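Local coordinates for protein acetyl xylan esterase (Paenibacillus sp. R4, PDB 6AGQ) that probably removes acetyl groups from xylan and related acetylated substrates by ester hydrolysis, as a cold-active enzyme of the alpha/beta-hydrolase clan, at residues D274-P279 / Y301-L306. Residues are numbered along the deposited sequence; the frame is centred on the assembly and turned at random.
Sequences DITCPP and YGHEGL
Asp274 and His303 meet on two loops that follow neighbouring parallel strands, in what is probably the acid–histidine half of an alpha/beta-hydrolase catalytic triad; His303 NE2 is hydrogen-bonded to Ser185 OG of the likely nucleophile elbow. With CG anti to the backbone N (chi1 -159°), the Asp274 carboxylate comes to the imidazole rim, its plane turned 67° from the ring: OD2 lies 3.3 Å from His303 CD2, near the ring plane, and OD1 is 3.3 Å from His303 CB. No hydrogen bond joins the two side chains. OD1 accepts from Thr276 N, nearly along its C-O axis, closing an Asx turn, and from Cys277 N, above the carboxylate plane, extending it to an Asx motif, both at 2.8 Å. Thr276 CG2 sits over the centre of one His303 face, a CH-pi contact 3.7 Å from the centroid, while Cys277 SG approaches obliquely. One water links Ile275 N and His303 N. An alanine in place of Asp274 would probably leave both turn amides without this acceptor and the CD2 edge of His303 without its carboxylate neighbour. The chemistry is thus consistent with an acid held by its own loop beside a histidine directed at the serine.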
loop_
_atom_site.group_PDB
_atom_site.type_symbol
_atom_site.label_atom_id
_atom_site.label_comp_id
_atom_site.label_asym_id
_atom_site.label_seq_id
_atom_site.Cartn_x
_atom_site.Cartn_y
_atom_site.Cartn_z
ATOM N N ASP A 274 1.073 14.471 -12.571
ATOM C CA ASP A 274 1.789 14.968 -11.392
ATOM C C ASP A 274 0.767 15.264 -10.266
ATOM O O ASP A 274 -0.142 16.089 -10.443
ATOM C CB ASP A 274 2.545 16.245 -11.780
ATOM C CG ASP A 274 3.707 16.582 -10.833
ATOM O OD1 ASP A 274 3.541 16.388 -9.585
ATOM O OD2 ASP A 274 4.761 17.100 -11.368
ATOM N N ILE A 275 0.910 14.555 -9.165
ATOM C CA ILE A 275 0.140 14.831 -7.930
ATOM C C ILE A 275 0.853 15.715 -6.895
ATOM O O ILE A 275 0.218 16.121 -5.900
ATOM C CB ILE A 275 -0.381 13.530 -7.249
ATOM C CG1 ILE A 275 0.768 12.638 -6.762
ATOM C CG2 ILE A 275 -1.263 12.764 -8.220
ATOM C CD1 ILE A 275 0.326 11.597 -5.750
ATOM N N THR A 276 2.131 16.032 -7.144
ATOM C CA THR A 276 2.904 16.925 -6.286
ATOM C C THR A 276 2.862 18.392 -6.684
ATOM O O THR A 276 2.688 19.239 -5.834
ATOM C CB THR A 276 4.330 16.402 -6.182
ATOM O OG1 THR A 276 4.251 15.164 -5.472
ATOM C CG2 THR A 276 5.237 17.360 -5.419
ATOM N N CYS A 277 3.124 18.686 -7.958
ATOM C CA CYS A 277 2.836 19.997 -8.571
ATOM C C CYS A 277 1.746 19.763 -9.653
ATOM O O CYS A 277 2.035 19.522 -10.837
ATOM C CB CYS A 277 4.096 20.649 -9.145
ATOM S SG CYS A 277 5.494 20.615 -7.971
ATOM N N PRO A 278 0.486 19.780 -9.224
ATOM C CA PRO A 278 -0.593 19.380 -10.126
ATOM C C PRO A 278 -0.657 20.328 -11.294
ATOM O O PRO A 278 -0.417 21.519 -11.086
ATOM C CB PRO A 278 -1.851 19.512 -9.280
ATOM C CG PRO A 278 -1.359 19.585 -7.871
ATOM C CD PRO A 278 -0.048 20.308 -7.960
ATOM N N PRO A 279 -0.945 19.802 -12.494
ATOM C CA PRO A 279 -0.794 20.552 -13.718
ATOM C C PRO A 279 -1.641 21.825 -13.804
ATOM O O PRO A 279 -1.208 22.777 -14.440
ATOM C CB PRO A 279 -1.152 19.535 -14.791
ATOM C CG PRO A 279 -2.025 18.558 -14.094
ATOM C CD PRO A 279 -1.555 18.481 -12.726
ATOM N N TYR A 301 3.497 11.037 -17.399
ATOM C CA TYR A 301 4.541 11.188 -16.392
ATOM C C TYR A 301 3.975 11.964 -15.192
ATOM O O TYR A 301 3.150 12.892 -15.336
ATOM C CB TYR A 301 5.775 11.921 -16.994
ATOM C CG TYR A 301 6.659 10.990 -17.781
ATOM C CD1 TYR A 301 6.389 10.712 -19.134
ATOM C CD2 TYR A 301 7.757 10.342 -17.173
ATOM C CE1 TYR A 301 7.191 9.830 -19.859
ATOM C CE2 TYR A 301 8.545 9.467 -17.899
ATOM C CZ TYR A 301 8.245 9.202 -19.216
ATOM O OH TYR A 301 9.021 8.357 -19.936
ATOM N N GLY A 302 4.471 11.584 -14.031
ATOM C CA GLY A 302 4.291 12.330 -12.808
ATOM C C GLY A 302 5.489 13.170 -12.379
ATOM O O GLY A 302 6.253 13.716 -13.202
ATOM N N HIS A 303 5.615 13.325 -11.064
ATOM C CA HIS A 303 6.721 14.106 -10.482
ATOM C C HIS A 303 7.909 13.142 -10.409
ATOM O O HIS A 303 7.976 12.330 -9.528
ATOM C CB HIS A 303 6.297 14.602 -9.105
ATOM C CG HIS A 303 7.073 15.781 -8.605
ATOM N ND1 HIS A 303 8.093 15.659 -7.678
ATOM C CD2 HIS A 303 6.933 17.109 -8.841
ATOM C CE1 HIS A 303 8.565 16.861 -7.386
ATOM N NE2 HIS A 303 7.880 17.761 -8.079
ATOM N N GLU A 304 8.736 13.149 -11.433
ATOM C CA GLU A 304 9.770 12.121 -11.640
ATOM C C GLU A 304 10.773 12.646 -12.654
ATOM O O GLU A 304 10.483 13.645 -13.322
ATOM C CB GLU A 304 9.183 10.795 -12.130
ATOM C CG GLU A 304 8.133 10.895 -13.239
ATOM C CD GLU A 304 7.619 9.532 -13.732
ATOM O OE1 GLU A 304 8.476 8.655 -14.022
ATOM O OE2 GLU A 304 6.370 9.353 -13.844
ATOM N N GLY A 305 11.955 12.016 -12.720
ATOM C CA GLY A 305 12.973 12.393 -13.710
ATOM C C GLY A 305 12.453 12.313 -15.155
ATOM O O GLY A 305 11.699 11.388 -15.515
ATOM N N LEU A 306 12.870 13.284 -15.982
ATOM C CA LEU A 306 12.431 13.428 -17.366
ATOM C C LEU A 306 13.632 13.362 -18.303
ATOM O O LEU A 306 14.118 14.405 -18.762
ATOM C CB LEU A 306 11.678 14.748 -17.523
ATOM C CG LEU A 306 10.456 14.922 -16.615
ATOM C CD1 LEU A 306 9.939 16.384 -16.692
ATOM C CD2 LEU A 306 9.349 13.926 -16.968
HETATM O O HOH W 1 3.376 12.589 -9.157
#